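PDB 5ZH8: protein FmtA from Staphylococcus aureus, which removes D-alanyl ester groups from wall teichoic acid and lipoteichoic acid and influences the level of methicillin resistance. Local coordinates for residues P119-K130 with Y282-P292. Numbering follows the deposited sequence.
Sequences PNTMFLIGSAQK and YYGAGNLYMTP
Phe123 and Met290 face each other as an antiparallel hydrogen-bonded pair: Phe123 N to Met290 O is 2.9 Å and Met290 N to Phe123 O is 3.0 Å. Ile125 N continues the ladder to Leu288 O at 3.0 Å, nearly straight at 173°. Strand 288-290 lies between strand 123-124 and strand 248-250 in a three-stranded antiparallel sheet.

Apolar groups cover both faces. Leu124 lays CB over the face of the Tyr289 ring, a CH-pi contact of 4.1 Å from CB to the ring centroid, while Met122 O lies at the ring's edge. Just past the strand, the beta-branched Ile125 turns toward strand 288-290 and divides its work: CG2 meets Met290 CB, and CD1 reaches Leu288 CD2 at 3.6 Å.

Beyond the strands, the amide of Gln129 does the polar work. Its CG stands anti to the backbone N (chi1 -166°) and the chain runs on extended, carrying OE1 into the turn 284-287. There OE1 accepts Asn287 N at 2.9 Å, plus weak bonds from Gly284 N and Gly286 N; NE2 donates one N-H to Asn287 OD1, and Asn287 ND2 is bonded in turn to Leu279 O. Glutamine suits the site because one group both accepts and donates. Gly286 has backbone angles (phi 138°) that suit glycine, and with no side chain it lies against Gly126, CA to CA 3.7 Å.

Ser127 and Lys130 form the Ser-X-X-Lys motif of the beta-lactamase and penicillin-binding protein fold, joined by Lys130 NZ to Ser127 OG at 2.8 Å; Asp213 is salt-bridged to the lysine, and Tyr211 OH is hydrogen-bonded to Ser127 OG. Since three N-H groups of 284-287 converge on Gln129 OE1, two of them weakly, the amide probably helps hold this turn against the start of the helix that carries Lys130.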
ATOM      1  N   PRO A 119     -12.312   2.436 -21.608  1.00 52.82           N
ATOM      2  CA  PRO A 119     -11.024   2.765 -22.230  1.00 51.35           C
ATOM      3  C   PRO A 119     -10.693   4.260 -22.192  1.00 51.53           C
ATOM      4  O   PRO A 119      -9.526   4.633 -22.262  1.00 50.04           O
ATOM      5  CB  PRO A 119     -11.199   2.280 -23.673  1.00 52.57           C
ATOM      6  CG  PRO A 119     -12.177   1.158 -23.568  1.00 53.71           C
ATOM      7  CD  PRO A 119     -13.138   1.583 -22.484  1.00 54.50           C
ATOM      8  N   ASN A 120     -11.715   5.102 -22.068  1.00 53.81           N
ATOM      9  CA  ASN A 120     -11.524   6.550 -21.936  1.00 54.59           C
ATOM     10  C   ASN A 120     -11.008   6.998 -20.567  1.00 53.49           C
ATOM     11  O   ASN A 120     -10.475   8.101 -20.446  1.00 53.75           O
ATOM     12  CB  ASN A 120     -12.819   7.295 -22.260  1.00 57.54           C
ATOM     13  CG  ASN A 120     -12.864   7.768 -23.690  1.00 59.12           C
ATOM     14  OD1 ASN A 120     -13.537   7.173 -24.533  1.00 60.60           O
ATOM     15  ND2 ASN A 120     -12.114   8.831 -23.982  1.00 59.11           N
ATOM     16  N   THR A 121     -11.170   6.156 -19.548  1.00 52.73           N
ATOM     17  CA  THR A 121     -10.702   6.478 -18.206  1.00 51.93           C
ATOM     18  C   THR A 121      -9.195   6.729 -18.173  1.00 50.12           C
ATOM     19  O   THR A 121      -8.400   5.905 -18.651  1.00 48.72           O
ATOM     20  CB  THR A 121     -11.013   5.350 -17.216  1.00 51.52           C
ATOM     21  OG1 THR A 121     -12.408   5.039 -17.266  1.00 53.73           O
ATOM     22  CG2 THR A 121     -10.638   5.761 -15.803  1.00 51.23           C
ATOM     23  N   MET A 122      -8.821   7.868 -17.597  1.00 50.45           N
ATOM     24  CA  MET A 122      -7.427   8.273 -17.462  1.00 48.94           C
ATOM     25  C   MET A 122      -7.009   8.126 -16.005  1.00 48.33           C
ATOM     26  O   MET A 122      -7.700   8.604 -15.107  1.00 49.59           O
ATOM     27  CB  MET A 122      -7.257   9.726 -17.914  1.00 49.87           C
ATOM     28  CG  MET A 122      -7.621   9.945 -19.370  1.00 50.80           C
ATOM     29  SD  MET A 122      -8.002  11.646 -19.801  1.00 53.28           S
ATOM     30  CE  MET A 122      -6.379  12.406 -19.788  1.00 51.77           C
ATOM     31  N   PHE A 123      -5.877   7.468 -15.782  1.00 46.73           N
ATOM     32  CA  PHE A 123      -5.400   7.168 -14.436  1.00 46.49           C
ATOM     33  C   PHE A 123      -4.175   7.988 -14.091  1.00 46.36           C
ATOM     34  O   PHE A 123      -3.349   8.261 -14.948  1.00 45.63           O
ATOM     35  CB  PHE A 123      -5.056   5.683 -14.317  1.00 45.04           C
ATOM     36  CG  PHE A 123      -6.229   4.778 -14.523  1.00 45.37           C
ATOM     37  CD1 PHE A 123      -6.665   4.476 -15.802  1.00 45.36           C
ATOM     38  CD2 PHE A 123      -6.905   4.243 -13.443  1.00 45.95           C
ATOM     39  CE1 PHE A 123      -7.750   3.651 -15.999  1.00 46.33           C
ATOM     40  CE2 PHE A 123      -7.993   3.417 -13.637  1.00 46.72           C
ATOM     41  CZ  PHE A 123      -8.418   3.118 -14.915  1.00 46.84           C
ATOM     42  N   LEU A 124      -4.073   8.382 -12.828  1.00 47.64           N
ATOM     43  CA  LEU A 124      -2.891   9.047 -12.304  1.00 47.74           C
ATOM     44  C   LEU A 124      -1.695   8.107 -12.435  1.00 46.33           C
ATOM     45  O   LEU A 124      -1.618   7.089 -11.757  1.00 46.39           O
ATOM     46  CB  LEU A 124      -3.117   9.431 -10.841  1.00 49.40           C
ATOM     47  CG  LEU A 124      -1.993  10.119 -10.072  1.00 49.98           C
ATOM     48  CD1 LEU A 124      -1.531  11.372 -10.809  1.00 50.53           C
ATOM     49  CD2 LEU A 124      -2.466  10.462  -8.664  1.00 51.78           C
ATOM     50  N   ILE A 125      -0.767   8.442 -13.324  1.00 45.68           N
ATOM     51  CA  ILE A 125       0.357   7.557 -13.612  1.00 44.21           C
ATOM     52  C   ILE A 125       1.458   7.659 -12.569  1.00 44.06           C
ATOM     53  O   ILE A 125       2.382   6.842 -12.576  1.00 43.41           O
ATOM     54  CB  ILE A 125       0.951   7.790 -15.021  1.00 43.89           C
ATOM     55  CG1 ILE A 125       1.695   9.132 -15.117  1.00 44.67           C
ATOM     56  CG2 ILE A 125      -0.142   7.706 -16.077  1.00 44.30           C
ATOM     57  CD1 ILE A 125       2.392   9.356 -16.448  1.00 44.22           C
ATOM     58  N   GLY A 126       1.369   8.656 -11.689  1.00 44.83           N
ATOM     59  CA  GLY A 126       2.373   8.872 -10.654  1.00 45.25           C
ATOM     60  C   GLY A 126       3.795   8.854 -11.198  1.00 44.42           C
ATOM     61  O   GLY A 126       4.099   9.478 -12.221  1.00 43.78           O
ATOM     62  N   SER A 127       4.657   8.091 -10.534  1.00 44.34           N
ATOM     63  CA  SER A 127       6.084   8.063 -10.846  1.00 43.91           C
ATOM     64  C   SER A 127       6.425   7.684 -12.290  1.00 42.91           C
ATOM     65  O   SER A 127       7.559   7.886 -12.731  1.00 42.77           O
ATOM     66  CB  SER A 127       6.798   7.110  -9.905  1.00 44.12           C
ATOM     67  OG  SER A 127       8.186   7.326  -9.967  1.00 44.53           O
ATOM     68  N   ALA A 128       5.461   7.137 -13.028  1.00 42.48           N
ATOM     69  CA  ALA A 128       5.665   6.866 -14.446  1.00 41.69           C
ATOM     70  C   ALA A 128       5.787   8.146 -15.281  1.00 42.09           C
ATOM     71  O   ALA A 128       6.271   8.087 -16.410  1.00 41.87           O
ATOM     72  CB  ALA A 128       4.562   5.973 -14.990  1.00 41.28           C
ATOM     73  N   GLN A 129       5.362   9.293 -14.743  1.00 43.16           N
ATOM     74  CA  GLN A 129       5.598  10.578 -15.423  1.00 43.59           C
ATOM     75  C   GLN A 129       7.086  10.910 -15.530  1.00 43.41           C
ATOM     76  O   GLN A 129       7.486  11.661 -16.412  1.00 43.93           O
ATOM     77  CB  GLN A 129       4.871  11.746 -14.745  1.00 44.88           C
ATOM     78  CG  GLN A 129       4.822  12.992 -15.627  1.00 45.45           C
ATOM     79  CD  GLN A 129       4.193  14.190 -14.954  1.00 46.99           C
ATOM     80  OE1 GLN A 129       4.155  14.279 -13.729  1.00 47.71           O
ATOM     81  NE2 GLN A 129       3.708  15.133 -15.757  1.00 47.94           N
ATOM     82  N   LYS A 130       7.901  10.356 -14.642  1.00 43.12           N
ATOM     83  CA  LYS A 130       9.354  10.516 -14.748  1.00 43.35           C
ATOM     84  C   LYS A 130       9.900  10.123 -16.137  1.00 42.46           C
ATOM     85  O   LYS A 130      10.911  10.666 -16.579  1.00 42.89           O
ATOM     86  CB  LYS A 130      10.062   9.707 -13.664  1.00 43.65           C
ATOM     87  CG  LYS A 130       9.827  10.228 -12.257  1.00 44.98           C
ATOM     88  CD  LYS A 130      10.693   9.499 -11.251  1.00 45.67           C
ATOM     89  CE  LYS A 130      10.505  10.062  -9.854  1.00 47.47           C
ATOM     90  NZ  LYS A 130       9.108   9.923  -9.366  1.00 47.81           N
ATOM     91  N   TYR A 282       3.862  18.972  -8.405  1.00 59.30           N
ATOM     92  CA  TYR A 282       4.411  17.678  -8.825  1.00 56.79           C
ATOM     93  C   TYR A 282       4.595  17.538 -10.337  1.00 55.32           C
ATOM     94  O   TYR A 282       4.527  16.428 -10.878  1.00 53.78           O
ATOM     95  CB  TYR A 282       3.537  16.534  -8.275  1.00 55.95           C
ATOM     96  CG  TYR A 282       4.254  15.683  -7.252  1.00 55.60           C
ATOM     97  CD1 TYR A 282       5.095  14.647  -7.653  1.00 53.54           C
ATOM     98  CD2 TYR A 282       4.115  15.929  -5.890  1.00 57.53           C
ATOM     99  CE1 TYR A 282       5.764  13.873  -6.725  1.00 53.69           C
ATOM    100  CE2 TYR A 282       4.781  15.159  -4.954  1.00 57.76           C
ATOM    101  CZ  TYR A 282       5.605  14.133  -5.376  1.00 55.87           C
ATOM    102  OH  TYR A 282       6.262  13.369  -4.442  1.00 56.54           O
ATOM    103  N   TYR A 283       4.857  18.653 -11.014  1.00 56.44           N
ATOM    104  CA  TYR A 283       5.072  18.632 -12.461  1.00 55.24           C
ATOM    105  C   TYR A 283       6.363  17.903 -12.792  1.00 53.60           C
ATOM    106  O   TYR A 283       7.449  18.375 -12.463  1.00 54.42           O
ATOM    107  CB  TYR A 283       5.092  20.049 -13.036  1.00 57.08           C
ATOM    108  CG  TYR A 283       3.711  20.638 -13.215  1.00 58.63           C
ATOM    109  CD1 TYR A 283       3.046  21.230 -12.149  1.00 60.79           C
ATOM    110  CD2 TYR A 283       3.066  20.591 -14.449  1.00 58.19           C
ATOM    111  CE1 TYR A 283       1.778  21.761 -12.307  1.00 62.45           C
ATOM    112  CE2 TYR A 283       1.800  21.120 -14.615  1.00 59.89           C
ATOM    113  CZ  TYR A 283       1.162  21.708 -13.537  1.00 61.98           C
ATOM    114  OH  TYR A 283      -0.094  22.254 -13.676  1.00 64.33           O
ATOM    115  N   GLY A 284       6.230  16.735 -13.413  1.00 51.82           N
ATOM    116  CA  GLY A 284       7.373  15.942 -13.850  1.00 50.48           C
ATOM    117  C   GLY A 284       7.621  14.672 -13.060  1.00 49.64           C
ATOM    118  O   GLY A 284       8.335  13.788 -13.533  1.00 48.66           O
ATOM    119  N   ALA A 285       7.047  14.575 -11.863  1.00 50.68           N
ATOM    120  CA  ALA A 285       7.229  13.394 -10.997  1.00 50.34           C
ATOM    121  C   ALA A 285       5.923  12.667 -10.648  1.00 50.15           C
ATOM    122  O   ALA A 285       5.929  11.746  -9.827  1.00 49.92           O
ATOM    123  CB  ALA A 285       7.964  13.793  -9.722  1.00 52.05           C
ATOM    124  N   GLY A 286       4.808  13.085 -11.252  1.00 50.44           N
ATOM    125  CA  GLY A 286       3.560  12.325 -11.166  1.00 50.17           C
ATOM    126  C   GLY A 286       2.276  13.103 -10.946  1.00 51.43           C
ATOM    127  O   GLY A 286       1.538  12.819 -10.000  1.00 52.27           O
ATOM    128  N   ASN A 287       1.989  14.057 -11.831  1.00 51.69           N
ATOM    129  CA  ASN A 287       0.687  14.735 -11.851  1.00 53.00           C
ATOM    130  C   ASN A 287       0.018  14.608 -13.220  1.00 52.32           C
ATOM    131  O   ASN A 287      -0.810  15.443 -13.588  1.00 54.06           O
ATOM    132  CB  ASN A 287       0.823  16.207 -11.439  1.00 54.95           C
ATOM    133  CG  ASN A 287       1.545  17.053 -12.475  1.00 54.72           C
ATOM    134  OD1 ASN A 287       2.174  16.534 -13.400  1.00 53.06           O
ATOM    135  ND2 ASN A 287       1.453  18.370 -12.321  1.00 56.43           N
ATOM    136  N   LEU A 288       0.366  13.552 -13.956  1.00 50.08           N
ATOM    137  CA  LEU A 288      -0.189  13.309 -15.284  1.00 49.47           C
ATOM    138  C   LEU A 288      -1.169  12.144 -15.258  1.00 48.89           C
ATOM    139  O   LEU A 288      -0.943  11.156 -14.563  1.00 47.82           O
ATOM    140  CB  LEU A 288       0.928  12.996 -16.270  1.00 48.17           C
ATOM    141  CG  LEU A 288       0.563  13.029 -17.752  1.00 48.28           C
ATOM    142  CD1 LEU A 288       0.470  14.466 -18.260  1.00 49.80           C
ATOM    143  CD2 LEU A 288       1.597  12.234 -18.531  1.00 46.89           C
ATOM    144  N   TYR A 289      -2.247  12.274 -16.032  1.00 49.51           N
ATOM    145  CA  TYR A 289      -3.262  11.236 -16.179  1.00 49.37           C
ATOM    146  C   TYR A 289      -3.250  10.696 -17.606  1.00 48.72           C
ATOM    147  O   TYR A 289      -3.235  11.468 -18.556  1.00 49.61           O
ATOM    148  CB  TYR A 289      -4.647  11.801 -15.856  1.00 51.37           C
ATOM    149  CG  TYR A 289      -4.903  12.041 -14.388  1.00 52.20           C
ATOM    150  CD1 TYR A 289      -4.276  13.076 -13.706  1.00 53.03           C
ATOM    151  CD2 TYR A 289      -5.788  11.233 -13.680  1.00 52.70           C
ATOM    152  CE1 TYR A 289      -4.522  13.298 -12.357  1.00 54.16           C
ATOM    153  CE2 TYR A 289      -6.040  11.442 -12.332  1.00 53.53           C
ATOM    154  CZ  TYR A 289      -5.407  12.471 -11.674  1.00 54.26           C
ATOM    155  OH  TYR A 289      -5.651  12.674 -10.336  1.00 55.34           O
ATOM    156  N   MET A 290      -3.266   9.375 -17.752  1.00 47.81           N
ATOM    157  CA  MET A 290      -3.214   8.728 -19.067  1.00 47.69           C
ATOM    158  C   MET A 290      -4.217   7.595 -19.153  1.00 47.80           C
ATOM    159  O   MET A 290      -4.401   6.860 -18.189  1.00 47.26           O
ATOM    160  CB  MET A 290      -1.841   8.088 -19.318  1.00 46.30           C
ATOM    161  CG  MET A 290      -0.686   9.032 -19.529  1.00 46.35           C
ATOM    162  SD  MET A 290       0.794   8.127 -20.069  1.00 45.34           S
ATOM    163  CE  MET A 290       0.576   8.213 -21.843  1.00 45.92           C
ATOM    164  N   THR A 291      -4.823   7.432 -20.325  1.00 48.79           N
ATOM    165  CA  THR A 291      -5.461   6.170 -20.672  1.00 48.92           C
ATOM    166  C   THR A 291      -4.348   5.166 -20.932  1.00 47.35           C
ATOM    167  O   THR A 291      -3.312   5.529 -21.482  1.00 46.73           O
ATOM    168  CB  THR A 291      -6.345   6.271 -21.932  1.00 50.53           C
ATOM    169  OG1 THR A 291      -5.575   6.753 -23.035  1.00 50.10           O
ATOM    170  CG2 THR A 291      -7.515   7.208 -21.703  1.00 52.52           C
ATOM    171  N   PRO A 292      -4.545   3.902 -20.524  1.00 47.18           N
ATOM    172  CA  PRO A 292      -3.587   2.836 -20.861  1.00 46.20           C
ATOM    173  C   PRO A 292      -3.230   2.762 -22.352  1.00 46.81           C
ATOM    174  O   PRO A 292      -2.086   2.487 -22.691  1.00 46.02           O
ATOM    175  CB  PRO A 292      -4.318   1.564 -20.421  1.00 46.31           C
ATOM    176  CG  PRO A 292      -5.173   2.013 -19.289  1.00 46.91           C
ATOM    177  CD  PRO A 292      -5.593   3.426 -19.601  1.00 47.71           C
TER